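Local atomic coordinates of alternansucrase (Leuconostoc mesenteroides, PDB entry 6HVG), a protein that belongs to glycoside hydrolase family 70, large multidomain proteins built around a circularly permuted (beta/alpha)8 barrel and, in this entry, carrying a calcium ion. Residues A[906-911]-A[1014-1019]; A[850-855]-A[1075-1080]; A[419-424]-A[487-492]. All blocks are in the same frame, centred on the assembly; numbering follows the deposited sequence.

Overall arrangement
Followed from the N terminus, the chain first makes contact 3, where the hairpin strand 420-423 rests on helix 474-495 and closes a loop of 62 residues rich in helix. Contact 2 opens much later, on helix 844-857, and contact 1 opens at residues 906-911. The chain then runs through the strands of an antiparallel sheet before contact 1 closes at 1014-1019 and contact 2 at 1075-1080, so the loop of contact 1 falls wholly within that of contact 2. The two touch through Ala1018 and Ile855, tying the antiparallel sheet domain to the barrel where the chain returns to it. Contact 3 stands apart, its nearest atoms about 64 Å from contact 2 and on the other side of the chain's centre.

Contact 1. Residues A[906-911]-A[1014-1019]; sequences KNQGIG and DSQDAR
Asn907 offers its carbonyl to the side chain of Gln1016, whose NE2 lies 3.0 Å from Asn907 O in a nearly straight hydrogen bond (167°). The donor stands well above the carbonyl plane, while the acceptor lies close to the plane of the Gln1016 amide. CG of Gln1016 is anti to its backbone N (chi1 -166°) and the chain beyond is extended. Lys856 O takes a second bond from the same NE2. Alongside, Gln1016 OE1 comes within 3.4 Å of Asn907 CB. Next in sequence, Gln908 slips its CG past Gln1016 NE2 at 3.7 Å, the two amide planes being 79° apart. Its own amide runs on to Ala1018, where CB is 3.6 Å from Gln908 CD and 3.5 Å from Gln908 NE2. Ala1018 is the middle residue of an Asx turn: Asp1017 OD1 accepts from the backbone N of Arg1019, whose guanidinium grips the same carboxylate side-on in a salt bridge. Gly909, at a positive phi, pairs through its backbone with Tyr857. From Ile910 the chain becomes strand 910-915 of a large antiparallel sheet, lying between strands 881-885 and 1003-1009, with the Ile910 side chain against Val1006 and Val1008.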
ATOM      1  N   LYS A 906      11.986 -46.277 -19.240  1.00 55.84           N
ATOM      2  CA  LYS A 906      11.730 -47.333 -18.255  1.00 57.24           C
ATOM      3  C   LYS A 906      12.174 -46.967 -16.836  1.00 59.61           C
ATOM      4  O   LYS A 906      11.476 -47.291 -15.868  1.00 61.06           O
ATOM      5  CB  LYS A 906      12.333 -48.685 -18.693  1.00 56.22           C
ATOM      6  CG  LYS A 906      11.302 -49.690 -19.220  1.00 57.87           C
ATOM      7  CD  LYS A 906      10.578 -50.406 -18.073  1.00 59.71           C
ATOM      8  CE  LYS A 906       9.760 -51.629 -18.483  1.00 63.73           C
ATOM      9  NZ  LYS A 906       8.462 -51.306 -19.137  1.00 65.15           N
ATOM     10  N   ASN A 907      13.312 -46.285 -16.708  1.00 60.81           N
ATOM     11  CA  ASN A 907      13.807 -45.880 -15.395  1.00 60.21           C
ATOM     12  C   ASN A 907      13.523 -44.430 -15.038  1.00 56.35           C
ATOM     13  O   ASN A 907      14.076 -43.904 -14.073  1.00 58.95           O
ATOM     14  CB  ASN A 907      15.289 -46.215 -15.301  1.00 62.49           C
ATOM     15  CG  ASN A 907      15.546 -47.701 -15.491  1.00 64.97           C
ATOM     16  OD1 ASN A 907      16.162 -48.108 -16.479  1.00 72.68           O
ATOM     17  ND2 ASN A 907      15.030 -48.523 -14.578  1.00 61.54           N
ATOM     18  N   GLN A 908      12.641 -43.807 -15.805  1.00 52.80           N
ATOM     19  CA  GLN A 908      12.255 -42.410 -15.605  1.00 51.43           C
ATOM     20  C   GLN A 908      10.792 -42.382 -15.096  1.00 51.06           C
ATOM     21  O   GLN A 908      10.199 -43.440 -14.861  1.00 48.78           O
ATOM     22  CB  GLN A 908      12.403 -41.632 -16.915  1.00 47.60           C
ATOM     23  CG  GLN A 908      13.826 -41.424 -17.337  1.00 47.15           C
ATOM     24  CD  GLN A 908      13.972 -40.708 -18.660  1.00 45.66           C
ATOM     25  OE1 GLN A 908      12.999 -40.352 -19.310  1.00 46.99           O
ATOM     26  NE2 GLN A 908      15.217 -40.465 -19.050  1.00 45.28           N
ATOM     27  N   GLY A 909      10.238 -41.186 -14.932  1.00 47.70           N
ATOM     28  CA  GLY A 909       8.912 -41.006 -14.394  1.00 48.27           C
ATOM     29  C   GLY A 909       8.943 -40.863 -12.884  1.00 49.47           C
ATOM     30  O   GLY A 909       9.914 -41.235 -12.238  1.00 48.45           O
ATOM     31  N   ILE A 910       7.869 -40.316 -12.321  1.00 50.77           N
ATOM     32  CA  ILE A 910       7.798 -40.032 -10.897  1.00 52.28           C
ATOM     33  C   ILE A 910       6.338 -40.048 -10.430  1.00 53.30           C
ATOM     34  O   ILE A 910       5.433 -39.816 -11.230  1.00 52.59           O
ATOM     35  CB  ILE A 910       8.461 -38.667 -10.599  1.00 53.70           C
ATOM     36  CG1 ILE A 910       8.636 -38.444  -9.101  1.00 55.77           C
ATOM     37  CG2 ILE A 910       7.645 -37.524 -11.173  1.00 54.53           C
ATOM     38  CD1 ILE A 910       9.607 -37.314  -8.751  1.00 54.46           C
ATOM     39  N   GLY A 911       6.122 -40.349  -9.149  1.00 53.71           N
ATOM     40  CA  GLY A 911       4.786 -40.375  -8.567  1.00 52.53           C
ATOM     41  C   GLY A 911       4.726 -39.484  -7.346  1.00 52.50           C
ATOM     42  O   GLY A 911       5.560 -39.602  -6.446  1.00 53.82           O
ATOM     43  N   ASP A1014      23.387 -43.429 -12.347  1.00 62.70           N
ATOM     44  CA  ASP A1014      23.925 -42.273 -11.602  1.00 62.99           C
ATOM     45  C   ASP A1014      23.973 -40.980 -12.407  1.00 60.81           C
ATOM     46  O   ASP A1014      23.836 -39.895 -11.856  1.00 60.34           O
ATOM     47  CB  ASP A1014      25.347 -42.571 -11.087  1.00 64.04           C
ATOM     48  CG  ASP A1014      25.358 -43.507  -9.881  1.00 67.46           C
ATOM     49  OD1 ASP A1014      24.272 -43.934  -9.418  1.00 69.15           O
ATOM     50  OD2 ASP A1014      26.466 -43.824  -9.404  1.00 68.43           O
ATOM     51  N   SER A1015      24.181 -41.114 -13.709  1.00 59.89           N
ATOM     52  CA  SER A1015      24.294 -39.977 -14.590  1.00 59.24           C
ATOM     53  C   SER A1015      23.019 -39.782 -15.406  1.00 58.17           C
ATOM     54  O   SER A1015      23.006 -38.992 -16.349  1.00 57.13           O
ATOM     55  CB  SER A1015      25.504 -40.171 -15.513  1.00 62.08           C
ATOM     56  OG  SER A1015      25.405 -41.364 -16.283  1.00 64.16           O
ATOM     57  N   GLN A1016      21.938 -40.469 -15.033  1.00 58.68           N
ATOM     58  CA  GLN A1016      20.697 -40.425 -15.805  1.00 57.04           C
ATOM     59  C   GLN A1016      20.197 -39.003 -15.842  1.00 55.61           C
ATOM     60  O   GLN A1016      20.088 -38.349 -14.804  1.00 56.91           O
ATOM     61  CB  GLN A1016      19.600 -41.325 -15.214  1.00 58.10           C
ATOM     62  CG  GLN A1016      18.439 -41.554 -16.175  1.00 57.51           C
ATOM     63  CD  GLN A1016      17.466 -42.630 -15.728  1.00 58.51           C
ATOM     64  OE1 GLN A1016      17.574 -43.782 -16.135  1.00 59.75           O
ATOM     65  NE2 GLN A1016      16.472 -42.245 -14.934  1.00 58.25           N
ATOM     66  N   ASP A1017      19.944 -38.528 -17.058  1.00 54.84           N
ATOM     67  CA  ASP A1017      19.446 -37.193 -17.316  1.00 51.87           C
ATOM     68  C   ASP A1017      18.219 -37.342 -18.212  1.00 51.00           C
ATOM     69  O   ASP A1017      18.334 -37.822 -19.330  1.00 52.39           O
ATOM     70  CB  ASP A1017      20.528 -36.357 -18.001  1.00 49.92           C
ATOM     71  CG  ASP A1017      20.186 -34.880 -18.045  1.00 52.33           C
ATOM     72  OD1 ASP A1017      18.990 -34.509 -17.915  1.00 52.52           O
ATOM     73  OD2 ASP A1017      21.116 -34.046 -18.190  1.00 50.26           O
ATOM     74  N   ALA A1018      17.052 -36.931 -17.717  1.00 49.41           N
ATOM     75  CA  ALA A1018      15.787 -37.076 -18.459  1.00 51.41           C
ATOM     76  C   ALA A1018      15.394 -35.844 -19.277  1.00 50.72           C
ATOM     77  O   ALA A1018      14.351 -35.823 -19.921  1.00 55.10           O
ATOM     78  CB  ALA A1018      14.671 -37.386 -17.481  1.00 52.44           C
ATOM     79  N   ARG A1019      16.229 -34.818 -19.217  1.00 49.37           N
ATOM     80  CA  ARG A1019      15.975 -33.526 -19.851  1.00 47.46           C
ATOM     81  C   ARG A1019      16.088 -33.586 -21.370  1.00 45.32           C
ATOM     82  O   ARG A1019      16.789 -34.425 -21.909  1.00 42.93           O
ATOM     83  CB  ARG A1019      16.957 -32.494 -19.268  1.00 45.98           C
ATOM     84  CG  ARG A1019      16.709 -32.251 -17.783  1.00 47.44           C
ATOM     85  CD  ARG A1019      17.636 -31.210 -17.180  1.00 47.77           C
ATOM     86  NE  ARG A1019      19.004 -31.685 -17.121  1.00 49.84           N
ATOM     87  CZ  ARG A1019      20.034 -30.982 -16.680  1.00 51.17           C
ATOM     88  NH1 ARG A1019      19.892 -29.739 -16.237  1.00 52.41           N
ATOM     89  NH2 ARG A1019      21.227 -31.545 -16.687  1.00 54.34           N
TER

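Contact 2. Residues A[850-855]-A[1075-1080]; sequences LLKARI and KELGIT
Leu1077 and Leu851 meet both through aliphatic carbons and through a carbonyl: Leu851 CB lies 4.0 Å from Leu1077 CD2, while Leu1077 O approaches Leu851 CB at 3.5 Å and Leu851 CD2 at 3.6 Å. The preceding carbonyl is received in a similar way. Glu1076 O faces Lys852 CG at 3.5 Å and Ile855 CD1 at 3.6 Å, so carbons from successive turns of helix 844-857 both touch it. Lys852 contributes only the inner part of its chain, its CG passing Leu1077 CD2 before the chain bends at chi3. Ile855 reaches into the turn with the tip of its longer branch. With CD1 anti to CA (chi2 171°), that tip arrives 3.5 Å from Gly1078 CA.

What holds the receiving surface in shape is the end of helix 1063-1075. Residues Lys1075 to Gly1078 form a type I beta turn, with Gly1078 N bonded to Lys1075 O at 3.1 Å, and a Schellman motif ends at Gly1078, whose positive phi (86°) suits glycine. On the other segment, Arg854 is anchored by NH2 to Asp1041 O, and Ile855 pairs through its backbone with Ala1018.

Thr1080 bonds through OG1 to Asn1043 and Val1044, and through its backbone to Val1044 and Gln1151. The turn thus completes the crossover from strand 1045-1047 through helix 1063-1075 to strand 1081-1083 of the parallel barrel, while helix 844-857 lies against it, following barrel strand 821-825.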
ATOM      1  N   LEU A 850      14.198 -33.132  -4.490  1.00 46.73           N
ATOM      2  CA  LEU A 850      13.230 -32.944  -5.573  1.00 47.04           C
ATOM      3  C   LEU A 850      13.905 -32.396  -6.824  1.00 45.22           C
ATOM      4  O   LEU A 850      13.607 -32.820  -7.945  1.00 42.56           O
ATOM      5  CB  LEU A 850      12.081 -32.021  -5.122  1.00 46.18           C
ATOM      6  CG  LEU A 850      11.107 -32.644  -4.115  1.00 46.03           C
ATOM      7  CD1 LEU A 850      10.227 -31.568  -3.500  1.00 46.76           C
ATOM      8  CD2 LEU A 850      10.246 -33.732  -4.729  1.00 44.97           C
ATOM      9  N   LEU A 851      14.818 -31.460  -6.613  1.00 45.38           N
ATOM     10  CA  LEU A 851      15.512 -30.798  -7.719  1.00 47.82           C
ATOM     11  C   LEU A 851      16.429 -31.739  -8.477  1.00 47.41           C
ATOM     12  O   LEU A 851      16.460 -31.698  -9.708  1.00 51.24           O
ATOM     13  CB  LEU A 851      16.305 -29.585  -7.224  1.00 46.94           C
ATOM     14  CG  LEU A 851      15.456 -28.326  -7.070  1.00 44.86           C
ATOM     15  CD1 LEU A 851      16.148 -27.310  -6.178  1.00 44.21           C
ATOM     16  CD2 LEU A 851      15.131 -27.731  -8.429  1.00 45.54           C
ATOM     17  N   LYS A 852      17.155 -32.578  -7.745  1.00 47.94           N
ATOM     18  CA  LYS A 852      18.037 -33.599  -8.348  1.00 48.18           C
ATOM     19  C   LYS A 852      17.252 -34.736  -8.992  1.00 46.02           C
ATOM     20  O   LYS A 852      17.637 -35.260 -10.053  1.00 45.21           O
ATOM     21  CB  LYS A 852      19.012 -34.141  -7.309  1.00 49.39           C
ATOM     22  CG  LYS A 852      20.065 -33.124  -6.919  1.00 53.41           C
ATOM     23  CD  LYS A 852      21.082 -33.643  -5.915  1.00 60.84           C
ATOM     24  CE  LYS A 852      20.577 -33.481  -4.493  1.00 68.30           C
ATOM     25  NZ  LYS A 852      21.551 -33.880  -3.437  1.00 72.24           N
ATOM     26  N   ALA A 853      16.143 -35.096  -8.356  1.00 44.49           N
ATOM     27  CA  ALA A 853      15.224 -36.096  -8.894  1.00 42.79           C
ATOM     28  C   ALA A 853      14.586 -35.604 -10.188  1.00 42.10           C
ATOM     29  O   ALA A 853      14.280 -36.402 -11.090  1.00 43.22           O
ATOM     30  CB  ALA A 853      14.142 -36.411  -7.870  1.00 42.21           C
ATOM     31  N   ARG A 854      14.378 -34.290 -10.287  1.00 41.78           N
ATOM     32  CA  ARG A 854      13.771 -33.709 -11.474  1.00 42.36           C
ATOM     33  C   ARG A 854      14.670 -33.920 -12.686  1.00 44.55           C
ATOM     34  O   ARG A 854      14.183 -34.201 -13.778  1.00 47.92           O
ATOM     35  CB  ARG A 854      13.471 -32.227 -11.266  1.00 43.31           C
ATOM     36  CG  ARG A 854      12.618 -31.580 -12.356  1.00 43.94           C
ATOM     37  CD  ARG A 854      12.349 -30.091 -12.080  1.00 42.64           C
ATOM     38  NE  ARG A 854      11.379 -29.537 -13.029  1.00 43.70           N
ATOM     39  CZ  ARG A 854      11.682 -28.984 -14.208  1.00 46.27           C
ATOM     40  NH1 ARG A 854      12.945 -28.855 -14.623  1.00 51.57           N
ATOM     41  NH2 ARG A 854      10.717 -28.539 -14.992  1.00 46.27           N
ATOM     42  N   ILE A 855      15.980 -33.792 -12.495  1.00 44.51           N
ATOM     43  CA  ILE A 855      16.933 -34.027 -13.569  1.00 46.24           C
ATOM     44  C   ILE A 855      16.885 -35.499 -14.043  1.00 49.97           C
ATOM     45  O   ILE A 855      16.932 -35.762 -15.236  1.00 50.04           O
ATOM     46  CB  ILE A 855      18.363 -33.705 -13.080  1.00 47.71           C
ATOM     47  CG1 ILE A 855      18.488 -32.220 -12.726  1.00 46.95           C
ATOM     48  CG2 ILE A 855      19.398 -34.152 -14.116  1.00 47.95           C
ATOM     49  CD1 ILE A 855      19.777 -31.831 -12.027  1.00 48.03           C
ATOM     50  N   LYS A1075      24.505 -25.963 -10.490  1.00 59.74           N
ATOM     51  CA  LYS A1075      24.534 -26.809 -11.671  1.00 64.03           C
ATOM     52  C   LYS A1075      23.914 -28.152 -11.327  1.00 59.81           C
ATOM     53  O   LYS A1075      23.094 -28.657 -12.084  1.00 57.67           O
ATOM     54  CB  LYS A1075      25.964 -26.987 -12.184  1.00 70.02           C
ATOM     55  CG  LYS A1075      26.103 -27.758 -13.492  1.00 72.97           C
ATOM     56  CD  LYS A1075      27.572 -28.102 -13.730  1.00 83.86           C
ATOM     57  CE  LYS A1075      27.774 -29.122 -14.844  1.00 88.89           C
ATOM     58  NZ  LYS A1075      27.557 -28.503 -16.183  1.00 92.80           N
ATOM     59  N   GLU A1076      24.296 -28.700 -10.174  1.00 60.95           N
ATOM     60  CA  GLU A1076      23.852 -30.031  -9.741  1.00 65.27           C
ATOM     61  C   GLU A1076      22.395 -30.093  -9.248  1.00 60.67           C
ATOM     62  O   GLU A1076      21.816 -31.178  -9.177  1.00 58.35           O
ATOM     63  CB  GLU A1076      24.845 -30.616  -8.716  1.00 73.23           C
ATOM     64  CG  GLU A1076      26.089 -31.210  -9.406  1.00 82.78           C
ATOM     65  CD  GLU A1076      27.414 -30.998  -8.660  1.00 93.09           C
ATOM     66  OE1 GLU A1076      27.717 -29.863  -8.221  1.00 97.77           O
ATOM     67  OE2 GLU A1076      28.178 -31.979  -8.532  1.00 88.99           O
ATOM     68  N   LEU A1077      21.801 -28.934  -8.943  1.00 56.05           N
ATOM     69  CA  LEU A1077      20.355 -28.836  -8.685  1.00 50.73           C
ATOM     70  C   LEU A1077      19.529 -28.587  -9.940  1.00 47.10           C
ATOM     71  O   LEU A1077      18.304 -28.543  -9.886  1.00 46.89           O
ATOM     72  CB  LEU A1077      20.061 -27.750  -7.657  1.00 51.20           C
ATOM     73  CG  LEU A1077      20.587 -28.023  -6.229  1.00 52.23           C
ATOM     74  CD1 LEU A1077      20.399 -26.785  -5.354  1.00 51.23           C
ATOM     75  CD2 LEU A1077      19.920 -29.243  -5.598  1.00 51.71           C
ATOM     76  N   GLY A1078      20.188 -28.445 -11.077  1.00 45.86           N
ATOM     77  CA  GLY A1078      19.497 -28.332 -12.353  1.00 44.94           C
ATOM     78  C   GLY A1078      19.067 -26.911 -12.702  1.00 43.49           C
ATOM     79  O   GLY A1078      18.219 -26.729 -13.562  1.00 40.02           O
ATOM     80  N   ILE A1079      19.668 -25.914 -12.058  1.00 43.54           N
ATOM     81  CA  ILE A1079      19.377 -24.544 -12.401  1.00 46.42           C
ATOM     82  C   ILE A1079      20.014 -24.309 -13.746  1.00 45.14           C
ATOM     83  O   ILE A1079      21.196 -24.569 -13.907  1.00 48.02           O
ATOM     84  CB  ILE A1079      19.947 -23.526 -11.389  1.00 47.93           C
ATOM     85  CG1 ILE A1079      19.069 -23.395 -10.149  1.00 48.71           C
ATOM     86  CG2 ILE A1079      19.972 -22.122 -11.996  1.00 48.85           C
ATOM     87  CD1 ILE A1079      18.669 -24.674  -9.481  1.00 50.98           C
ATOM     88  N   THR A1080      19.222 -23.848 -14.707  1.00 43.68           N
ATOM     89  CA  THR A1080      19.741 -23.452 -16.003  1.00 43.91           C
ATOM     90  C   THR A1080      19.802 -21.934 -16.174  1.00 44.71           C
ATOM     91  O   THR A1080      20.510 -21.469 -17.053  1.00 47.12           O
ATOM     92  CB  THR A1080      18.899 -24.043 -17.136  1.00 42.02           C
ATOM     93  OG1 THR A1080      17.543 -23.607 -17.007  1.00 40.51           O
ATOM     94  CG2 THR A1080      18.985 -25.553 -17.106  1.00 41.12           C
TER

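Contact 3. Residues A[419-424]-A[487-492]; sequences TDILKN and AIEQQI
Glu489 lies against strand 420-423 chiefly through the carbons of its side chain, and this van der Waals packing makes up most of the contact. CG of Glu489 sits 3.1 Å from Leu422 O and 4.2 Å from Leu422 CB. The chain is folded at chi2 (-73°), which carries CD toward Ile421. From there the carboxylate passes Ile421, the two side chains crossing at about a right angle, and Glu489 OE2 comes 3.5 Å from Ile421 CG2. Just past the strand, Asn424 takes over: its CA lies 3.7 Å from Glu489 O, and its carbonyl O is 3.5 Å from Gln490 CG, in the inner part of an otherwise extended side chain.

Polar bonding is supplied from beyond the two segments. Glu489 OE1 forms a salt bridge with Arg437 NH2, and Glu489 O accepts from Ser493 OG one turn on.

Backbone interactions set the outline. Leu422 is the centre of an inverse gamma turn, closed by a weak bond from Lys423 N to Ile421 O, and the strand pairs with 427-430 as an antiparallel hairpin. It crosses the helix at 71°, with the short axes approaching to 8.0 Å. Leu422 reaches Phe482 and Thr486 of the same helix 474-495, which also packs on helices 447-462 and 499-511.

The chemistry is therefore that of a buried glutamate with two roles: its methylene carbons pack on the strand, and its charged end is paired with Arg437, a pairing likely to favour the ionised form and to fix the side chain against Ile421 and Leu422.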
ATOM      1  N   THR A 419      17.727  45.506   0.188  1.00 60.91           N
ATOM      2  CA  THR A 419      18.611  46.611  -0.158  1.00 63.76           C
ATOM      3  C   THR A 419      19.583  46.937   0.992  1.00 66.00           C
ATOM      4  O   THR A 419      20.800  46.993   0.793  1.00 68.06           O
ATOM      5  CB  THR A 419      17.784  47.862  -0.551  1.00 63.96           C
ATOM      6  OG1 THR A 419      16.952  47.545  -1.670  1.00 60.64           O
ATOM      7  CG2 THR A 419      18.689  49.034  -0.925  1.00 65.54           C
ATOM      8  N   ASP A 420      19.024  47.154   2.181  1.00 66.83           N
ATOM      9  CA  ASP A 420      19.801  47.450   3.399  1.00 69.94           C
ATOM     10  C   ASP A 420      19.452  46.446   4.507  1.00 68.79           C
ATOM     11  O   ASP A 420      18.423  45.757   4.445  1.00 65.86           O
ATOM     12  CB  ASP A 420      19.526  48.880   3.913  1.00 70.95           C
ATOM     13  CG  ASP A 420      19.927  49.961   2.922  1.00 71.59           C
ATOM     14  OD1 ASP A 420      21.115  50.076   2.569  1.00 72.93           O
ATOM     15  OD2 ASP A 420      19.036  50.728   2.506  1.00 75.19           O
ATOM     16  N   ILE A 421      20.317  46.398   5.516  1.00 72.05           N
ATOM     17  CA  ILE A 421      20.191  45.471   6.630  1.00 72.74           C
ATOM     18  C   ILE A 421      20.288  46.269   7.928  1.00 75.78           C
ATOM     19  O   ILE A 421      21.216  47.053   8.115  1.00 83.18           O
ATOM     20  CB  ILE A 421      21.332  44.434   6.616  1.00 73.87           C
ATOM     21  CG1 ILE A 421      21.166  43.439   5.454  1.00 73.11           C
ATOM     22  CG2 ILE A 421      21.423  43.713   7.967  1.00 74.51           C
ATOM     23  CD1 ILE A 421      20.212  42.305   5.735  1.00 73.54           C
ATOM     24  N   LEU A 422      19.345  46.044   8.832  1.00 75.98           N
ATOM     25  CA  LEU A 422      19.344  46.678  10.150  1.00 76.63           C
ATOM     26  C   LEU A 422      20.322  45.953  11.068  1.00 78.59           C
ATOM     27  O   LEU A 422      19.893  45.280  11.987  1.00 78.74           O
ATOM     28  CB  LEU A 422      17.927  46.632  10.733  1.00 75.37           C
ATOM     29  CG  LEU A 422      17.656  47.269  12.086  1.00 78.97           C
ATOM     30  CD1 LEU A 422      17.650  48.786  11.955  1.00 82.50           C
ATOM     31  CD2 LEU A 422      16.355  46.771  12.727  1.00 77.84           C
ATOM     32  N   LYS A 423      21.631  46.088  10.825  1.00 82.27           N
ATOM     33  CA  LYS A 423      22.627  45.328  11.597  1.00 84.90           C
ATOM     34  C   LYS A 423      22.418  45.592  13.086  1.00 83.26           C
ATOM     35  O   LYS A 423      22.158  46.726  13.489  1.00 80.19           O
ATOM     36  CB  LYS A 423      24.082  45.612  11.152  1.00 90.33           C
ATOM     37  CG  LYS A 423      24.655  46.954  11.595  1.00 97.04           C
ATOM     38  CD  LYS A 423      26.187  46.933  11.759  1.00 99.60           C
ATOM     39  CE  LYS A 423      26.802  48.357  11.889  1.00 97.14           C
ATOM     40  NZ  LYS A 423      27.716  48.557  13.061  1.00 93.63           N
ATOM     41  N   ASN A 424      22.430  44.514  13.867  1.00 87.41           N
ATOM     42  CA  ASN A 424      22.344  44.577  15.323  1.00 91.79           C
ATOM     43  C   ASN A 424      21.100  45.308  15.836  1.00 90.33           C
ATOM     44  O   ASN A 424      20.980  45.571  17.043  1.00 92.94           O
ATOM     45  CB  ASN A 424      23.615  45.234  15.895  1.00 97.47           C
ATOM     46  CG  ASN A 424      23.827  44.954  17.377  1.00 99.12           C
ATOM     47  OD1 ASN A 424      23.362  43.944  17.909  1.00 97.98           O
ATOM     48  ND2 ASN A 424      24.553  45.843  18.044  1.00101.53           N
ATOM     49  N   ALA A 487      14.797  42.103  16.662  1.00 64.72           N
ATOM     50  CA  ALA A 487      15.253  41.003  17.508  1.00 63.20           C
ATOM     51  C   ALA A 487      16.051  39.980  16.733  1.00 64.46           C
ATOM     52  O   ALA A 487      16.998  39.412  17.262  1.00 70.23           O
ATOM     53  CB  ALA A 487      14.068  40.338  18.192  1.00 61.18           C
ATOM     54  N   ILE A 488      15.657  39.727  15.489  1.00 63.22           N
ATOM     55  CA  ILE A 488      16.384  38.804  14.648  1.00 62.96           C
ATOM     56  C   ILE A 488      17.807  39.301  14.408  1.00 68.61           C
ATOM     57  O   ILE A 488      18.765  38.531  14.510  1.00 76.64           O
ATOM     58  CB  ILE A 488      15.661  38.551  13.304  1.00 62.53           C
ATOM     59  CG1 ILE A 488      14.468  37.617  13.529  1.00 63.16           C
ATOM     60  CG2 ILE A 488      16.599  37.900  12.270  1.00 60.92           C
ATOM     61  CD1 ILE A 488      13.488  37.573  12.378  1.00 62.20           C
ATOM     62  N   GLU A 489      17.959  40.576  14.095  1.00 70.01           N
ATOM     63  CA  GLU A 489      19.281  41.104  13.778  1.00 75.07           C
ATOM     64  C   GLU A 489      20.205  41.094  14.989  1.00 79.61           C
ATOM     65  O   GLU A 489      21.437  41.012  14.842  1.00 85.66           O
ATOM     66  CB  GLU A 489      19.173  42.498  13.187  1.00 77.01           C
ATOM     67  CG  GLU A 489      18.372  42.579  11.892  1.00 78.76           C
ATOM     68  CD  GLU A 489      19.082  41.994  10.671  1.00 82.95           C
ATOM     69  OE1 GLU A 489      20.075  41.261  10.821  1.00 87.61           O
ATOM     70  OE2 GLU A 489      18.606  42.265   9.551  1.00 88.85           O
ATOM     71  N   GLN A 490      19.605  41.163  16.178  1.00 78.81           N
ATOM     72  CA  GLN A 490      20.351  41.077  17.439  1.00 83.55           C
ATOM     73  C   GLN A 490      20.911  39.681  17.735  1.00 84.00           C
ATOM     74  O   GLN A 490      22.054  39.553  18.185  1.00 87.70           O
ATOM     75  CB  GLN A 490      19.473  41.546  18.604  1.00 87.44           C
ATOM     76  CG  GLN A 490      19.205  43.051  18.611  1.00 88.14           C
ATOM     77  CD  GLN A 490      18.121  43.450  19.593  1.00 87.91           C
ATOM     78  OE1 GLN A 490      17.465  42.597  20.192  1.00 87.28           O
ATOM     79  NE2 GLN A 490      17.906  44.755  19.739  1.00 90.58           N
ATOM     80  N   GLN A 491      20.103  38.646  17.497  1.00 80.45           N
ATOM     81  CA  GLN A 491      20.563  37.277  17.687  1.00 80.54           C
ATOM     82  C   GLN A 491      21.521  36.852  16.570  1.00 81.99           C
ATOM     83  O   GLN A 491      22.282  35.907  16.770  1.00 85.85           O
ATOM     84  CB  GLN A 491      19.403  36.293  17.807  1.00 79.72           C
ATOM     85  CG  GLN A 491      18.486  36.483  19.004  1.00 78.48           C
ATOM     86  CD  GLN A 491      19.011  35.916  20.315  1.00 76.24           C
ATOM     87  OE1 GLN A 491      19.010  36.596  21.347  1.00 67.66           O
ATOM     88  NE2 GLN A 491      19.412  34.637  20.291  1.00 79.30           N
ATOM     89  N   ILE A 492      21.476  37.526  15.413  1.00 76.67           N
ATOM     90  CA  ILE A 492      22.476  37.308  14.352  1.00 79.04           C
ATOM     91  C   ILE A 492      23.853  37.849  14.759  1.00 80.87           C
ATOM     92  O   ILE A 492      24.886  37.208  14.522  1.00 86.79           O
ATOM     93  CB  ILE A 492      22.024  37.910  12.988  1.00 77.73           C
ATOM     94  CG1 ILE A 492      20.915  37.051  12.381  1.00 77.61           C
ATOM     95  CG2 ILE A 492      23.179  38.001  11.988  1.00 76.78           C
ATOM     96  CD1 ILE A 492      20.119  37.718  11.280  1.00 77.41           C
TER